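PDB 1G0D: protein-glutamine gamma-glutamyltransferase from Pagrus major, which probably catalyses calcium-dependent cross-linking of proteins, joining peptide-bound glutamine to the amino group of peptide-bound lysine or to small primary amines. Local coordinates for residues A[298-303]-A[391-396]; A[374-379]-A[438-443]. All coordinates share one frame; numbering follows the deposited sequence.

Contact 1: A[298-303]-A[391-396]; sequences SAHDVD and FAEVNA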
loop_
_atom_site.group_PDB
_atom_site.type_symbol
_atom_site.label_atom_id
_atom_site.label_comp_id
_atom_site.label_asym_id
_atom_site.label_seq_id
_atom_site.Cartn_x
_atom_site.Cartn_y
_atom_site.Cartn_z
ATOM N N SER A 298 -15.101 4.666 0.362
ATOM C CA SER A 298 -14.175 5.766 0.207
ATOM C C SER A 298 -14.645 6.956 -0.582
ATOM O O SER A 298 -14.896 6.849 -1.759
ATOM C CB SER A 298 -12.921 5.255 -0.456
ATOM O OG SER A 298 -11.847 5.354 0.450
ATOM N N ALA A 299 -14.733 8.110 0.052
ATOM C CA ALA A 299 -15.129 9.307 -0.677
ATOM C C ALA A 299 -13.967 9.901 -1.491
ATOM O O ALA A 299 -13.670 11.101 -1.416
ATOM C CB ALA A 299 -15.662 10.332 0.272
ATOM N N HIS A 300 -13.323 9.065 -2.296
ATOM C CA HIS A 300 -12.216 9.538 -3.128
ATOM C C HIS A 300 -12.658 10.478 -4.250
ATOM O O HIS A 300 -12.011 11.484 -4.550
ATOM C CB HIS A 300 -11.508 8.365 -3.772
ATOM C CG HIS A 300 -10.240 8.757 -4.438
ATOM N ND1 HIS A 300 -9.177 9.299 -3.744
ATOM C CD2 HIS A 300 -9.858 8.707 -5.735
ATOM C CE1 HIS A 300 -8.196 9.566 -4.588
ATOM N NE2 HIS A 300 -8.584 9.218 -5.802
ATOM N N ASP A 301 -13.752 10.064 -4.884
ATOM C CA ASP A 301 -14.443 10.700 -6.018
ATOM C C ASP A 301 -14.839 12.163 -5.868
ATOM O O ASP A 301 -14.861 12.922 -6.831
ATOM C CB ASP A 301 -15.731 9.935 -6.239
ATOM C CG ASP A 301 -16.512 9.734 -4.919
ATOM O OD1 ASP A 301 -16.165 8.795 -4.174
ATOM O OD2 ASP A 301 -17.461 10.508 -4.612
ATOM N N VAL A 302 -15.218 12.494 -4.642
ATOM C CA VAL A 302 -15.702 13.790 -4.193
ATOM C C VAL A 302 -14.750 14.993 -4.437
ATOM O O VAL A 302 -15.158 16.167 -4.456
ATOM C CB VAL A 302 -16.108 13.572 -2.700
ATOM C CG1 VAL A 302 -15.438 14.531 -1.781
ATOM C CG2 VAL A 302 -17.598 13.583 -2.590
ATOM N N ASP A 303 -13.472 14.701 -4.653
ATOM C CA ASP A 303 -12.528 15.768 -4.899
ATOM C C ASP A 303 -12.538 16.842 -3.799
ATOM O O ASP A 303 -12.715 18.046 -4.045
ATOM C CB ASP A 303 -12.820 16.407 -6.237
ATOM C CG ASP A 303 -11.632 17.148 -6.783
ATOM O OD1 ASP A 303 -10.543 16.522 -6.885
ATOM O OD2 ASP A 303 -11.789 18.356 -7.101
ATOM N N PHE A 391 -9.362 14.388 4.707
ATOM C CA PHE A 391 -10.473 14.442 5.644
ATOM C C PHE A 391 -11.770 14.075 4.866
ATOM O O PHE A 391 -12.678 13.452 5.416
ATOM C CB PHE A 391 -10.562 15.860 6.234
ATOM C CG PHE A 391 -11.659 16.037 7.251
ATOM C CD1 PHE A 391 -12.961 16.339 6.858
ATOM C CD2 PHE A 391 -11.400 15.908 8.601
ATOM C CE1 PHE A 391 -13.972 16.505 7.795
ATOM C CE2 PHE A 391 -12.416 16.074 9.545
ATOM C CZ PHE A 391 -13.695 16.368 9.138
ATOM N N ALA A 392 -11.855 14.439 3.581
ATOM C CA ALA A 392 -13.053 14.153 2.769
ATOM C C ALA A 392 -13.197 12.689 2.505
ATOM O O ALA A 392 -14.280 12.121 2.559
ATOM C CB ALA A 392 -12.990 14.880 1.442
ATOM N N GLU A 393 -12.071 12.084 2.191
ATOM C CA GLU A 393 -11.990 10.665 1.890
ATOM C C GLU A 393 -12.725 9.781 2.899
ATOM O O GLU A 393 -13.359 8.779 2.573
ATOM C CB GLU A 393 -10.502 10.293 1.862
ATOM C CG GLU A 393 -10.208 8.826 1.773
ATOM C CD GLU A 393 -10.349 8.327 0.369
ATOM O OE1 GLU A 393 -10.938 7.236 0.211
ATOM O OE2 GLU A 393 -9.876 9.029 -0.570
ATOM N N VAL A 394 -12.639 10.210 4.136
ATOM C CA VAL A 394 -13.149 9.497 5.273
ATOM C C VAL A 394 -14.403 10.169 5.910
ATOM O O VAL A 394 -15.093 9.546 6.714
ATOM C CB VAL A 394 -11.882 9.381 6.216
ATOM C CG1 VAL A 394 -12.016 10.229 7.419
ATOM C CG2 VAL A 394 -11.574 7.990 6.518
ATOM N N ASN A 395 -14.733 11.399 5.504
ATOM C CA ASN A 395 -15.867 12.141 6.074
ATOM C C ASN A 395 -16.921 12.773 5.158
ATOM O O ASN A 395 -17.965 13.195 5.645
ATOM C CB ASN A 395 -15.330 13.264 6.933
ATOM C CG ASN A 395 -14.756 12.768 8.226
ATOM O OD1 ASN A 395 -15.381 11.979 8.911
ATOM N ND2 ASN A 395 -13.557 13.220 8.570
ATOM N N ALA A 396 -16.660 12.863 3.854
ATOM C CA ALA A 396 -17.593 13.503 2.904
ATOM C C ALA A 396 -19.059 13.100 3.044
ATOM O O ALA A 396 -19.349 11.920 3.210
ATOM C CB ALA A 396 -17.133 13.252 1.447
#

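Contact 2: A[374-379]-A[438-443]; sequences AAIKEG and LHYKYP. With SO4 (sulfate ion), chain B.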
loop_
_atom_site.group_PDB
_atom_site.type_symbol
_atom_site.label_atom_id
_atom_site.label_comp_id
_atom_site.label_asym_id
_atom_site.label_seq_id
_atom_site.Cartn_x
_atom_site.Cartn_y
_atom_site.Cartn_z
ATOM N N ALA A 374 -3.773 12.685 12.837
ATOM C CA ALA A 374 -4.357 13.398 13.986
ATOM C C ALA A 374 -5.086 14.652 13.565
ATOM O O ALA A 374 -6.031 15.058 14.241
ATOM C CB ALA A 374 -3.282 13.770 14.987
ATOM N N ALA A 375 -4.629 15.271 12.470
ATOM C CA ALA A 375 -5.247 16.483 11.939
ATOM C C ALA A 375 -6.572 16.053 11.366
ATOM O O ALA A 375 -7.526 16.814 11.351
ATOM C CB ALA A 375 -4.396 17.098 10.854
ATOM N N ILE A 376 -6.645 14.825 10.886
ATOM C CA ILE A 376 -7.915 14.336 10.357
ATOM C C ILE A 376 -8.871 14.115 11.537
ATOM O O ILE A 376 -9.983 14.662 11.573
ATOM C CB ILE A 376 -7.738 12.999 9.562
ATOM C CG1 ILE A 376 -6.754 13.200 8.392
ATOM C CG2 ILE A 376 -9.081 12.512 9.060
ATOM C CD1 ILE A 376 -7.138 14.312 7.473
ATOM N N LYS A 377 -8.429 13.336 12.517
ATOM C CA LYS A 377 -9.260 13.048 13.685
ATOM C C LYS A 377 -9.843 14.290 14.323
ATOM O O LYS A 377 -11.025 14.319 14.653
ATOM C CB LYS A 377 -8.443 12.312 14.738
ATOM C CG LYS A 377 -9.148 11.173 15.434
ATOM C CD LYS A 377 -10.211 11.680 16.343
ATOM C CE LYS A 377 -10.930 10.526 17.041
ATOM N NZ LYS A 377 -9.974 9.673 17.796
ATOM N N GLU A 378 -9.018 15.315 14.491
ATOM C CA GLU A 378 -9.463 16.538 15.146
ATOM C C GLU A 378 -10.027 17.613 14.228
ATOM O O GLU A 378 -10.495 18.659 14.691
ATOM C CB GLU A 378 -8.316 17.105 15.985
ATOM C CG GLU A 378 -7.955 16.282 17.244
ATOM C CD GLU A 378 -9.174 15.744 18.015
ATOM O OE1 GLU A 378 -9.172 14.541 18.350
ATOM O OE2 GLU A 378 -10.133 16.502 18.300
ATOM N N GLY A 379 -9.977 17.341 12.928
ATOM C CA GLY A 379 -10.497 18.257 11.939
ATOM C C GLY A 379 -9.659 19.477 11.631
ATOM O O GLY A 379 -10.213 20.527 11.355
ATOM N N LEU A 438 -11.243 4.405 14.582
ATOM C CA LEU A 438 -11.210 5.447 15.585
ATOM C C LEU A 438 -9.943 6.350 15.580
ATOM O O LEU A 438 -9.963 7.405 16.185
ATOM C CB LEU A 438 -11.441 4.821 16.950
ATOM C CG LEU A 438 -11.570 5.905 18.006
ATOM C CD1 LEU A 438 -12.894 6.598 17.890
ATOM C CD2 LEU A 438 -11.446 5.286 19.357
ATOM N N HIS A 439 -8.850 5.954 14.916
ATOM C CA HIS A 439 -7.641 6.802 14.861
ATOM C C HIS A 439 -8.008 7.964 13.947
ATOM O O HIS A 439 -7.403 9.044 13.986
ATOM C CB HIS A 439 -6.464 6.151 14.127
ATOM C CG HIS A 439 -5.899 4.931 14.766
ATOM N ND1 HIS A 439 -6.365 4.410 15.953
ATOM C CD2 HIS A 439 -4.884 4.123 14.370
ATOM C CE1 HIS A 439 -5.668 3.327 16.263
ATOM N NE2 HIS A 439 -4.760 3.134 15.322
ATOM N N TYR A 440 -8.947 7.678 13.048
ATOM C CA TYR A 440 -9.374 8.652 12.062
ATOM C C TYR A 440 -10.570 9.426 12.447
ATOM O O TYR A 440 -10.637 10.607 12.147
ATOM C CB TYR A 440 -9.647 7.992 10.720
ATOM C CG TYR A 440 -8.376 7.627 10.016
ATOM C CD1 TYR A 440 -7.824 6.354 10.143
ATOM C CD2 TYR A 440 -7.728 8.552 9.211
ATOM C CE1 TYR A 440 -6.664 6.013 9.480
ATOM C CE2 TYR A 440 -6.561 8.227 8.540
ATOM C CZ TYR A 440 -6.034 6.955 8.674
ATOM O OH TYR A 440 -4.901 6.627 7.966
ATOM N N LYS A 441 -11.529 8.799 13.116
ATOM C CA LYS A 441 -12.697 9.580 13.454
ATOM C C LYS A 441 -13.433 9.239 14.725
ATOM O O LYS A 441 -13.470 8.098 15.148
ATOM C CB LYS A 441 -13.678 9.567 12.275
ATOM C CG LYS A 441 -13.767 8.264 11.513
ATOM C CD LYS A 441 -14.203 8.546 10.112
ATOM C CE LYS A 441 -15.589 7.987 9.848
ATOM N NZ LYS A 441 -16.435 9.031 9.190
ATOM N N TYR A 442 -14.037 10.254 15.322
ATOM C CA TYR A 442 -14.773 10.072 16.537
ATOM C C TYR A 442 -15.978 9.266 16.165
ATOM O O TYR A 442 -16.450 9.361 15.053
ATOM C CB TYR A 442 -15.152 11.412 17.065
ATOM C CG TYR A 442 -13.985 12.029 17.757
ATOM C CD1 TYR A 442 -13.557 11.529 18.981
ATOM C CD2 TYR A 442 -13.339 13.138 17.233
ATOM C CE1 TYR A 442 -12.527 12.117 19.668
ATOM C CE2 TYR A 442 -12.307 13.735 17.915
ATOM C CZ TYR A 442 -11.905 13.218 19.143
ATOM O OH TYR A 442 -10.868 13.795 19.851
ATOM N N PRO A 443 -16.502 8.456 17.093
ATOM C CA PRO A 443 -17.666 7.629 16.784
ATOM C C PRO A 443 -18.811 8.455 16.275
ATOM O O PRO A 443 -19.005 9.588 16.691
ATOM C CB PRO A 443 -17.983 6.924 18.096
ATOM C CG PRO A 443 -17.205 7.650 19.131
ATOM C CD PRO A 443 -16.055 8.304 18.485
HETATM S S SO4 B . -1.072 2.369 16.522
HETATM O O1 SO4 B . -1.555 3.622 16.184
HETATM O O2 SO4 B . 0.331 2.382 16.345
HETATM O O3 SO4 B . -1.296 2.328 17.896
HETATM O O4 SO4 B . -1.836 1.350 15.856
HETATM O O HOH W 1 -12.161 13.101 11.037
#

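Contact 1: A[298-303]-A[391-396]
Glu-393, on the last turn of helix 387-395, reaches from the helix to His-300 in the loop that follows strand 290-298. Its CG stands anti to the backbone N (chi1 171°) and the chain then bends at chi2, which carries the carboxylate over to the loop. OE2 accepts from His-300 ND1 at 3.3 Å, offering the lone pair on the side of the other oxygen. The carboxylate plane is turned 39° from the ring, although its OE2 lies near the plane of the imidazole. OE1 points towards Ser-298, whose hydroxyl is modelled too close for that approach to be read; a hydrogen bond to Asn-295 holds the Ser-298 OG. The His-300 ring also packs edge-to-face with Trp-329 and meets the ring of His-332. His-332 and Asp-355, with Cys-272, are the active-site residues of this papain-like transglutaminase core. The Glu-393 side chain touches His-332 and comes within about 4 Å of that of Asp-355 at nearest atoms, consistent with a second-shell place for the His-carboxylate pair beside the catalytic residues. The main chain adds a bond from Ala-299 N to Glu-393 O, 2.9 Å long; Ala-299 is the centre of an inverse gamma turn, and a type I turn follows from His-300 to Asp-303. Small apolar groups add to the contact. Ala-299 CB lies 3.5 Å from Ala-396 CB, just where the chain leaves the helix, and is 3.2 Å from Ala-392 O, a carbonyl that already accepts from Asn-395 N and Ala-396 N. Val-302 reaches across with CG1, 3.9 Å from Ala-396 CB and 4.1 Å from Ala-392 CB.

Contact 2: A[374-379]-A[438-443]
A Schellman motif closes helix 373-378 at Gly-379, and the last turn before it packs against the end of the short helix 437-440 and the chain that follows. Lys-377 does most of the joining. Its chain, bent at chi2 (-70°) and again at chi4, runs past the carbonyl oxygens of His-439 and Tyr-440 and crosses the side chain of Tyr-442 at about a right angle. The methylenes CD and CE lie over one face of the phenol ring. NZ is 4.2 Å from the centroid of the Tyr-442 ring, 19° off its normal, a cation-pi contact, and also donates to Leu-438 O at 2.8 Å, nearly along the C=O axis. An alanine here would leave Leu-438 O without this donor and the Tyr-442 face without its methylene and ammonium partners, and the ring would probably be less firmly placed. At the far end of the phenol, the OH donates to Glu-378 OE1 in a bond modelled as very short, its length doubtful, with the carboxylate plane 75° from the ring. Glu-378 OE2 has a salt bridge to Lys-448 of helix 447-456, and Tyr-442 packs on the same helix. Between the two backbones, a water donates to both Ile-376 O and Tyr-440 O, at 2.7 and 3.1 Å. Ile-376 CG2, the branch anti to the backbone N, meets the rim of the Tyr-440 ring at CD2, 4.2 Å away, while Tyr-440 OH bonds to Trp-334 NE1. His-439 NE2 makes a weak bond to a sulfate, probably from the crystallisation liquor. The arrangement is thus a Schellman-closed helix C-terminus with a lysine cation-pi contact, set beside the probable calcium ligand Glu-449, whose side chain neighbours that of Tyr-442.

How the contacts relate
The centres of the two contacts lie about 14 Å apart, on the same side of the chain's centre, and their segments alternate along the chain: 298-303, 374-379, 391-396, 438-443. Helices 373-378 and 387-395, consecutive in sequence, supply one side of each contact and pack on one another, the Phe-391 ring reaching Ile-376 O and Gly-379 CA. Lys-441 makes the polar connection: its NZ probably bonds to Val-394 O, 2.9 Å away, and to Asn-395 OD1. Contact 1 borders the catalytic residues and itself carries Asn-395, by similarity a calcium ligand, which Lys-441 of contact 2 reaches; Tyr-442 of contact 2 neighbours another probable ligand, Glu-449.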